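Local coordinates for protein trans-4-hydroxy-L-proline dehydratase (Clostridioides difficile 70-100-2010, PDB 6VXC) that uses glycyl radical chemistry to dehydrate trans-4-hydroxy-L-proline to (S)-1-pyrroline-5-carboxylate in the anaerobic breakdown of hydroxyproline, at residues C333-F338 / D388-I393; T29-E34 / I83-L88; A361-G366 / I393-N398. All coordinates share one frame; numbering follows the deposited sequence.

Interaction 1: residues C333-F338 / D388-I393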
loop_
_atom_site.group_PDB
_atom_site.type_symbol
_atom_site.label_atom_id
_atom_site.label_comp_id
_atom_site.label_asym_id
_atom_site.label_seq_id
_atom_site.Cartn_x
_atom_site.Cartn_y
_atom_site.Cartn_z
ATOM N N CYS A 333 -21.892 5.720 -0.530
ATOM C CA CYS A 333 -21.362 7.077 -0.465
ATOM C C CYS A 333 -19.898 7.073 -0.047
ATOM O O CYS A 333 -19.071 7.749 -0.662
ATOM C CB CYS A 333 -22.196 7.931 0.497
ATOM S SG CYS A 333 -23.849 8.389 -0.075
ATOM N N LEU A 334 -19.569 6.325 1.011
ATOM C CA LEU A 334 -18.186 6.192 1.464
ATOM C C LEU A 334 -17.269 5.693 0.349
ATOM O O LEU A 334 -16.175 6.231 0.143
ATOM C CB LEU A 334 -18.117 5.250 2.666
ATOM C CG LEU A 334 -16.700 5.127 3.253
ATOM C CD1 LEU A 334 -16.149 6.510 3.629
ATOM C CD2 LEU A 334 -16.673 4.197 4.447
ATOM N N TRP A 335 -17.696 4.643 -0.363
ATOM C CA TRP A 335 -16.895 4.099 -1.456
ATOM C C TRP A 335 -16.547 5.181 -2.467
ATOM O O TRP A 335 -15.390 5.308 -2.894
ATOM C CB TRP A 335 -17.648 2.947 -2.136
ATOM C CG TRP A 335 -17.096 1.578 -1.808
ATOM C CD1 TRP A 335 -16.672 0.645 -2.687
ATOM C CD2 TRP A 335 -16.879 1.022 -0.503
ATOM N NE1 TRP A 335 -16.211 -0.464 -2.028
ATOM C CE2 TRP A 335 -16.330 -0.261 -0.684
ATOM C CE3 TRP A 335 -17.118 1.475 0.798
ATOM C CZ2 TRP A 335 -16.010 -1.097 0.380
ATOM C CZ3 TRP A 335 -16.787 0.644 1.865
ATOM C CH2 TRP A 335 -16.246 -0.626 1.649
ATOM N N VAL A 336 -17.541 5.991 -2.845
ATOM C CA VAL A 336 -17.292 7.064 -3.796
ATOM C C VAL A 336 -16.288 8.063 -3.226
ATOM O O VAL A 336 -15.435 8.579 -3.954
ATOM C CB VAL A 336 -18.614 7.753 -4.189
ATOM C CG1 VAL A 336 -18.326 9.023 -4.964
ATOM C CG2 VAL A 336 -19.521 6.796 -4.985
ATOM N N LYS A 337 -16.373 8.358 -1.923
ATOM C CA LYS A 337 -15.430 9.312 -1.331
ATOM C C LYS A 337 -13.988 8.834 -1.478
ATOM O O LYS A 337 -13.103 9.614 -1.845
ATOM C CB LYS A 337 -15.750 9.579 0.137
ATOM C CG LYS A 337 -17.115 10.190 0.405
ATOM C CD LYS A 337 -17.339 11.513 -0.362
ATOM C CE LYS A 337 -16.305 12.577 -0.095
ATOM N NZ LYS A 337 -16.555 13.863 -0.847
ATOM N N PHE A 338 -13.733 7.555 -1.186
ATOM C CA PHE A 338 -12.409 6.993 -1.450
ATOM C C PHE A 338 -12.012 7.202 -2.912
ATOM O O PHE A 338 -10.891 7.626 -3.213
ATOM C CB PHE A 338 -12.386 5.497 -1.129
ATOM C CG PHE A 338 -12.279 5.157 0.332
ATOM C CD1 PHE A 338 -11.074 5.266 1.005
ATOM C CD2 PHE A 338 -13.383 4.640 1.018
ATOM C CE1 PHE A 338 -10.973 4.907 2.335
ATOM C CE2 PHE A 338 -13.293 4.289 2.342
ATOM C CZ PHE A 338 -12.090 4.417 3.008
ATOM N N ASP A 388 -19.444 -5.059 -4.821
ATOM C CA ASP A 388 -19.956 -5.694 -6.033
ATOM C C ASP A 388 -20.682 -4.678 -6.913
ATOM O O ASP A 388 -20.348 -4.498 -8.089
ATOM C CB ASP A 388 -20.887 -6.831 -5.600
ATOM C CG ASP A 388 -21.256 -7.802 -6.706
ATOM O OD1 ASP A 388 -20.643 -7.795 -7.796
ATOM O OD2 ASP A 388 -22.180 -8.612 -6.440
ATOM N N GLU A 389 -21.639 -3.949 -6.335
ATOM C CA GLU A 389 -22.405 -2.981 -7.116
ATOM C C GLU A 389 -21.524 -1.847 -7.639
ATOM O O GLU A 389 -21.589 -1.495 -8.819
ATOM C CB GLU A 389 -23.546 -2.405 -6.275
ATOM C CG GLU A 389 -24.349 -1.322 -7.018
ATOM C CD GLU A 389 -25.164 -1.886 -8.180
ATOM O OE1 GLU A 389 -25.696 -3.004 -8.033
ATOM O OE2 GLU A 389 -25.257 -1.224 -9.229
ATOM N N MET A 390 -20.700 -1.251 -6.773
ATOM C CA MET A 390 -20.002 -0.018 -7.151
ATOM C C MET A 390 -18.882 -0.249 -8.171
ATOM O O MET A 390 -18.626 0.623 -9.011
ATOM C CB MET A 390 -19.441 0.668 -5.905
ATOM C CG MET A 390 -20.523 1.123 -4.905
ATOM S SD MET A 390 -21.855 2.106 -5.635
ATOM C CE MET A 390 -21.062 3.691 -5.808
ATOM N N LYS A 391 -18.212 -1.392 -8.118
ATOM C CA LYS A 391 -17.106 -1.730 -9.011
ATOM C C LYS A 391 -16.126 -0.553 -9.171
ATOM O O LYS A 391 -15.820 -0.099 -10.272
ATOM C CB LYS A 391 -17.640 -2.205 -10.365
ATOM C CG LYS A 391 -16.601 -2.959 -11.211
ATOM C CD LYS A 391 -17.135 -3.436 -12.572
ATOM C CE LYS A 391 -16.021 -4.105 -13.376
ATOM N NZ LYS A 391 -16.484 -4.798 -14.619
ATOM N N LEU A 392 -15.615 -0.082 -8.029
ATOM C CA LEU A 392 -14.630 0.997 -7.971
ATOM C C LEU A 392 -13.289 0.458 -7.490
ATOM O O LEU A 392 -13.235 -0.377 -6.581
ATOM C CB LEU A 392 -15.095 2.118 -7.039
ATOM C CG LEU A 392 -16.398 2.839 -7.429
ATOM C CD1 LEU A 392 -16.849 3.767 -6.303
ATOM C CD2 LEU A 392 -16.282 3.588 -8.773
ATOM N N ILE A 393 -12.199 0.928 -8.105
ATOM C CA ILE A 393 -10.880 0.410 -7.732
ATOM C C ILE A 393 -10.343 1.015 -6.446
ATOM O O ILE A 393 -9.362 0.499 -5.897
ATOM C CB ILE A 393 -9.851 0.586 -8.870
ATOM C CG1 ILE A 393 -9.682 2.051 -9.267
ATOM C CG2 ILE A 393 -10.213 -0.280 -10.063
ATOM C CD1 ILE A 393 -8.651 2.243 -10.379
#
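Helix 324-339 packs here against the C-terminal end of helix 378-390 and the turn that follows it, with Trp335 and Val336 facing Met390 and Leu392. The side chains meet through apolar atoms alone: no hydrogen bond joins the segments, and all four touching residues are buried. The shortest approach is methyl to methyl, Met390 CE lying 3.6 Å from Val336 CG2, with the two side chains crossing at about a right angle. Bends at chi2 (-51°) and chi3 (-77°) curl the methionine chain and bring CE to the valine. Nearer its backbone the same residue meets the indole, Met390 CB standing 4.2 Å from Trp335 CD1. Helix 378-390 is the connecting helix of a beta-alpha-beta unit, and this contact sits at its end, where the chain enters the loop to strand 396-401. Lys391 breaks the helical conformation with a positive phi of 45°, and the chain then presents Leu392 to the neighbouring helix. Leu392 CD1 settles over the helix backbone, 4.0 Å from Trp335 O, while also lying 4.2 Å from Val336 CG2. Around this seam, Arg33 of helix 27-38 hydrogen-bonds the carbonyl oxygens of Met390 and Lys391, and the Trp335 side chain continues onto Pro395.

Interaction 2: residues T29-E34 / I83-L88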
loop_
_atom_site.group_PDB
_atom_site.type_symbol
_atom_site.label_atom_id
_atom_site.label_comp_id
_atom_site.label_asym_id
_atom_site.label_seq_id
_atom_site.Cartn_x
_atom_site.Cartn_y
_atom_site.Cartn_z
ATOM N N THR A 29 -26.677 7.369 -5.183
ATOM C CA THR A 29 -25.320 6.860 -5.317
ATOM C C THR A 29 -24.944 6.628 -6.775
ATOM O O THR A 29 -23.766 6.724 -7.124
ATOM C CB THR A 29 -25.150 5.587 -4.478
ATOM O OG1 THR A 29 -26.082 4.589 -4.899
ATOM C CG2 THR A 29 -25.370 5.888 -2.993
ATOM N N LYS A 30 -25.925 6.392 -7.647
ATOM C CA LYS A 30 -25.654 6.379 -9.084
ATOM C C LYS A 30 -25.097 7.721 -9.551
ATOM O O LYS A 30 -24.160 7.768 -10.355
ATOM C CB LYS A 30 -26.931 6.059 -9.862
ATOM C CG LYS A 30 -27.540 4.691 -9.634
ATOM C CD LYS A 30 -28.894 4.621 -10.333
ATOM C CE LYS A 30 -29.639 3.318 -10.069
ATOM N NZ LYS A 30 -28.984 2.122 -10.608
ATOM N N LYS A 31 -25.693 8.816 -9.081
ATOM C CA LYS A 31 -25.255 10.168 -9.426
ATOM C C LYS A 31 -23.877 10.476 -8.846
ATOM O O LYS A 31 -23.015 11.046 -9.529
ATOM C CB LYS A 31 -26.294 11.177 -8.918
ATOM C CG LYS A 31 -25.878 12.650 -9.021
ATOM C CD LYS A 31 -27.020 13.621 -8.656
ATOM C CE LYS A 31 -27.463 13.480 -7.202
ATOM N NZ LYS A 31 -28.534 14.466 -6.824
ATOM N N LEU A 32 -23.668 10.138 -7.573
ATOM C CA LEU A 32 -22.367 10.359 -6.955
ATOM C C LEU A 32 -21.281 9.552 -7.657
ATOM O O LEU A 32 -20.170 10.049 -7.861
ATOM C CB LEU A 32 -22.423 10.026 -5.463
ATOM C CG LEU A 32 -23.186 11.006 -4.551
ATOM C CD1 LEU A 32 -23.462 10.413 -3.168
ATOM C CD2 LEU A 32 -22.437 12.336 -4.425
ATOM N N ARG A 33 -21.589 8.315 -8.063
ATOM C CA ARG A 33 -20.584 7.510 -8.751
ATOM C C ARG A 33 -20.228 8.109 -10.104
ATOM O O ARG A 33 -19.051 8.135 -10.485
ATOM C CB ARG A 33 -21.068 6.066 -8.924
ATOM C CG ARG A 33 -20.012 5.126 -9.518
ATOM C CD ARG A 33 -20.589 3.779 -9.911
ATOM N NE ARG A 33 -19.537 2.826 -10.261
ATOM C CZ ARG A 33 -18.958 2.748 -11.457
ATOM N NH1 ARG A 33 -19.326 3.573 -12.430
ATOM N NH2 ARG A 33 -18.002 1.843 -11.675
ATOM N N GLU A 34 -21.229 8.586 -10.849
ATOM C CA GLU A 34 -20.960 9.148 -12.170
ATOM C C GLU A 34 -20.114 10.420 -12.069
ATOM O O GLU A 34 -19.253 10.665 -12.919
ATOM C CB GLU A 34 -22.285 9.398 -12.904
ATOM C CG GLU A 34 -22.175 9.820 -14.359
ATOM C CD GLU A 34 -21.746 8.687 -15.316
ATOM O OE1 GLU A 34 -21.702 7.503 -14.915
ATOM O OE2 GLU A 34 -21.446 8.995 -16.488
ATOM N N ILE A 83 -19.235 20.740 -0.787
ATOM C CA ILE A 83 -20.218 19.678 -0.611
ATOM C C ILE A 83 -20.766 19.345 -1.988
ATOM O O ILE A 83 -21.311 20.222 -2.666
ATOM C CB ILE A 83 -21.353 20.099 0.338
ATOM C CG1 ILE A 83 -20.792 20.418 1.727
ATOM C CG2 ILE A 83 -22.452 19.032 0.388
ATOM C CD1 ILE A 83 -21.838 20.754 2.771
ATOM N N ASN A 84 -20.600 18.105 -2.415
ATOM C CA ASN A 84 -21.023 17.732 -3.752
ATOM C C ASN A 84 -22.509 17.384 -3.766
ATOM O O ASN A 84 -23.086 16.982 -2.754
ATOM C CB ASN A 84 -20.179 16.563 -4.264
ATOM C CG ASN A 84 -18.695 16.897 -4.303
ATOM O OD1 ASN A 84 -18.281 17.870 -4.935
ATOM N ND2 ASN A 84 -17.892 16.114 -3.583
ATOM N N ASP A 85 -23.125 17.551 -4.928
ATOM C CA ASP A 85 -24.563 17.368 -5.049
ATOM C C ASP A 85 -24.966 15.932 -4.718
ATOM O O ASP A 85 -24.521 14.983 -5.369
ATOM C CB ASP A 85 -25.027 17.745 -6.452
ATOM C CG ASP A 85 -26.530 17.688 -6.593
ATOM O OD1 ASP A 85 -27.213 18.455 -5.878
ATOM O OD2 ASP A 85 -27.028 16.886 -7.408
ATOM N N GLY A 86 -25.814 15.780 -3.708
ATOM C CA GLY A 86 -26.320 14.494 -3.303
ATOM C C GLY A 86 -25.552 13.817 -2.191
ATOM O O GLY A 86 -25.984 12.761 -1.723
ATOM N N GLU A 87 -24.462 14.408 -1.716
ATOM C CA GLU A 87 -23.663 13.749 -0.697
ATOM C C GLU A 87 -24.433 13.586 0.604
ATOM O O GLU A 87 -25.263 14.415 0.974
ATOM C CB GLU A 87 -22.370 14.513 -0.441
ATOM C CG GLU A 87 -21.343 14.266 -1.522
ATOM C CD GLU A 87 -20.002 14.895 -1.219
ATOM O OE1 GLU A 87 -19.953 15.922 -0.500
ATOM O OE2 GLU A 87 -18.987 14.341 -1.704
ATOM N N LEU A 88 -24.155 12.480 1.279
ATOM C CA LEU A 88 -24.481 12.276 2.678
ATOM C C LEU A 88 -23.253 12.307 3.576
ATOM O O LEU A 88 -23.364 12.703 4.735
ATOM C CB LEU A 88 -25.214 10.938 2.865
ATOM C CG LEU A 88 -26.622 10.767 2.263
ATOM C CD1 LEU A 88 -27.139 9.342 2.426
ATOM C CD2 LEU A 88 -27.605 11.744 2.899
#
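Lys31 leaves its helix with CG trans to the backbone N (chi1 171°), and a single bend at chi3 (64°) turns its ammonium toward Asp85. The aspartate answers with CG opposite its own backbone N, which brings its carboxylate closer to the helix than its CB direction alone would suggest. The two side chains cross at about a right angle, and Lys31 NZ forms a salt bridge with Asp85 OD2 at 2.9 Å, approaching from above the carboxylate plane, 48° out of it. Both residues are exposed, so this bond forms the solvent-facing margin of the contact.

Further in, Leu32 bears on the turn with both methyls: CD1 lies 3.7 Å from Gly86 O, and CD2 lies 3.5 Å from Asp85 O. CD2 also reaches the aliphatic part of Glu87, at 3.7 Å from its CG. The extended Glu87 side chain sets its carboxylate against Asn84, where OE1 accepts from Asn84 N at 3.0 Å and OE2 from Asn84 ND2 at 2.8 Å, both from above its plane; OE2 also forms a salt bridge with Lys337 of helix 324-339. Gly86 has a positive phi, a conformation that favours glycine, and lies 6.8 Å from Leu32 between their CA atoms. With Glu87 N bonded to Asn84 O at 3.1 Å, residues 84-87 form a type II beta turn, docked on helix 27-38.

Interaction 3: residues A361-G366 / I393-N398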
loop_
_atom_site.group_PDB
_atom_site.type_symbol
_atom_site.label_atom_id
_atom_site.label_comp_id
_atom_site.label_asym_id
_atom_site.label_seq_id
_atom_site.Cartn_x
_atom_site.Cartn_y
_atom_site.Cartn_z
ATOM N N ALA A 361 -6.063 2.003 -0.111
ATOM C CA ALA A 361 -6.832 2.035 1.130
ATOM C C ALA A 361 -7.526 0.684 1.257
ATOM O O ALA A 361 -8.542 0.433 0.612
ATOM C CB ALA A 361 -7.829 3.184 1.151
ATOM N N ASN A 362 -6.965 -0.181 2.085
ATOM C CA ASN A 362 -7.301 -1.597 2.120
ATOM C C ASN A 362 -8.295 -1.880 3.252
ATOM O O ASN A 362 -7.971 -1.705 4.426
ATOM C CB ASN A 362 -6.005 -2.392 2.289
ATOM C CG ASN A 362 -6.193 -3.882 2.124
ATOM O OD1 ASN A 362 -7.214 -4.441 2.500
ATOM N ND2 ASN A 362 -5.161 -4.545 1.616
ATOM N N ILE A 363 -9.489 -2.352 2.896
ATOM C CA ILE A 363 -10.525 -2.708 3.860
ATOM C C ILE A 363 -10.585 -4.231 3.976
ATOM O O ILE A 363 -10.610 -4.936 2.963
ATOM C CB ILE A 363 -11.880 -2.089 3.456
ATOM C CG1 ILE A 363 -11.758 -0.550 3.464
ATOM C CG2 ILE A 363 -12.990 -2.573 4.386
ATOM C CD1 ILE A 363 -12.989 0.229 3.023
ATOM N N ASN A 364 -10.557 -4.732 5.223
ATOM C CA ASN A 364 -10.576 -6.152 5.567
ATOM C C ASN A 364 -11.976 -6.500 6.100
ATOM O O ASN A 364 -12.359 -6.045 7.182
ATOM C CB ASN A 364 -9.530 -6.462 6.639
ATOM C CG ASN A 364 -8.098 -6.617 6.107
ATOM O OD1 ASN A 364 -7.277 -7.212 6.792
ATOM N ND2 ASN A 364 -7.783 -6.053 4.934
ATOM N N THR A 365 -12.723 -7.313 5.367
ATOM C CA THR A 365 -14.074 -7.714 5.744
ATOM C C THR A 365 -14.098 -9.207 6.055
ATOM O O THR A 365 -13.468 -10.010 5.357
ATOM C CB THR A 365 -15.069 -7.348 4.617
ATOM O OG1 THR A 365 -15.101 -5.928 4.455
ATOM C CG2 THR A 365 -16.499 -7.830 4.900
ATOM N N GLY A 366 -14.820 -9.580 7.108
ATOM C CA GLY A 366 -14.868 -10.973 7.511
ATOM C C GLY A 366 -14.073 -11.236 8.778
ATOM O O GLY A 366 -14.362 -10.655 9.829
ATOM N N ILE A 393 -12.199 0.928 -8.105
ATOM C CA ILE A 393 -10.880 0.410 -7.732
ATOM C C ILE A 393 -10.343 1.015 -6.446
ATOM O O ILE A 393 -9.362 0.499 -5.897
ATOM C CB ILE A 393 -9.851 0.586 -8.870
ATOM C CG1 ILE A 393 -9.682 2.051 -9.267
ATOM C CG2 ILE A 393 -10.213 -0.280 -10.063
ATOM C CD1 ILE A 393 -8.651 2.243 -10.379
ATOM N N GLN A 394 -10.970 2.068 -5.942
ATOM C CA GLN A 394 -10.758 2.534 -4.575
ATOM C C GLN A 394 -12.115 2.552 -3.888
ATOM O O GLN A 394 -13.087 2.953 -4.503
ATOM C CB GLN A 394 -10.159 3.935 -4.536
ATOM C CG GLN A 394 -8.796 4.100 -5.176
ATOM C CD GLN A 394 -8.049 5.287 -4.565
ATOM O OE1 GLN A 394 -7.368 5.136 -3.553
ATOM N NE2 GLN A 394 -8.169 6.458 -5.178
ATOM N N PRO A 395 -12.196 2.101 -2.633
ATOM C CA PRO A 395 -11.131 1.508 -1.834
ATOM C C PRO A 395 -10.782 0.111 -2.343
ATOM O O PRO A 395 -11.441 -0.430 -3.241
ATOM C CB PRO A 395 -11.747 1.422 -0.442
ATOM C CG PRO A 395 -13.214 1.198 -0.727
ATOM C CD PRO A 395 -13.498 2.034 -1.944
ATOM N N SER A 396 -9.746 -0.463 -1.754
ATOM C CA SER A 396 -9.329 -1.827 -2.043
ATOM C C SER A 396 -10.071 -2.724 -1.057
ATOM O O SER A 396 -9.654 -2.884 0.096
ATOM C CB SER A 396 -7.807 -1.928 -1.937
ATOM O OG SER A 396 -7.326 -3.218 -2.219
ATOM N N SER A 397 -11.201 -3.296 -1.509
ATOM C CA SER A 397 -12.142 -4.002 -0.640
ATOM C C SER A 397 -11.850 -5.502 -0.683
ATOM O O SER A 397 -12.090 -6.164 -1.699
ATOM C CB SER A 397 -13.585 -3.712 -1.057
ATOM O OG SER A 397 -14.494 -4.427 -0.230
ATOM N N ASN A 398 -11.352 -6.036 0.424
ATOM C CA ASN A 398 -10.858 -7.407 0.486
ATOM C C ASN A 398 -11.515 -8.148 1.641
ATOM O O ASN A 398 -12.190 -7.552 2.484
ATOM C CB ASN A 398 -9.334 -7.416 0.639
ATOM C CG ASN A 398 -8.668 -6.683 -0.474
ATOM O OD1 ASN A 398 -8.853 -7.025 -1.630
ATOM N ND2 ASN A 398 -7.966 -5.633 -0.153
HETATM O O HOH W 1 -7.812 2.629 -2.198
HETATM O O HOH W 2 -13.746 -5.245 2.322
#
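Ala361 and Ser396 begin the pairing: Ser396 N donates to Ala361 O at 2.8 Å. Ile363 uses both its backbone groups toward strand 396-401: its N donates to Ser396 O and its O accepts from Asn398 N, each at 2.9 Å, and Thr365 N closes the series on Asn398 O. The alternation, with an 18° angle between strand directions, identifies adjacent parallel strands 362-366 and 396-401. Helix 378-390 connects them in a beta-alpha-beta unit.

On the face carrying Asn362, Ser396 and Asn398, Asn398 ND2 bridges Asn362 OD1 (3.0 Å) and Ser396 OG (3.2 Å). The amide planes are 63° apart, and ND2 approaches OD1 from above its carbonyl plane, at a C=O...N angle of 97°. Asn362 ND2 bonds Gly453 O and Tyr427 OH, while Asn398 OD1 accepts from Ala425 N; the Asn362 side chain lies about 6 Å from that of Cys454, the probable thiyl radical residue.

The other face is apolar at Ile363, whose CD1 is 3.9 Å from Pro395 CB, the proline following a cis peptide. Beyond it, a water links Thr365 OG1, Ser397 OG and Asn398 O. A second water joins Ala361 N to Gln394 OE1, 2.9 Å from that oxygen.

From the N terminus, interaction 2 comes first: helix 27-38 meets the loop 83-88, closing a loop of 48 intervening residues before interaction 1 opens. Interactions 1 and 3 cross, their segments alternating as 333-338, 361-366, 388-393 and 393-398, with Ile393 common to both. Interaction 3 closes the shorter loop, across the beta-alpha-beta unit, while interaction 1 ties that unit's helix to helix 324-339. This helix touches both neighbours: Val336 CG1 is 3.6 Å from Leu32 O of interaction 2, and Trp335 CH2 is 3.6 Å from Ile363 CD1 of interaction 3. Interactions 2 and 3 do not touch, their nearest atoms being about 7 Å apart.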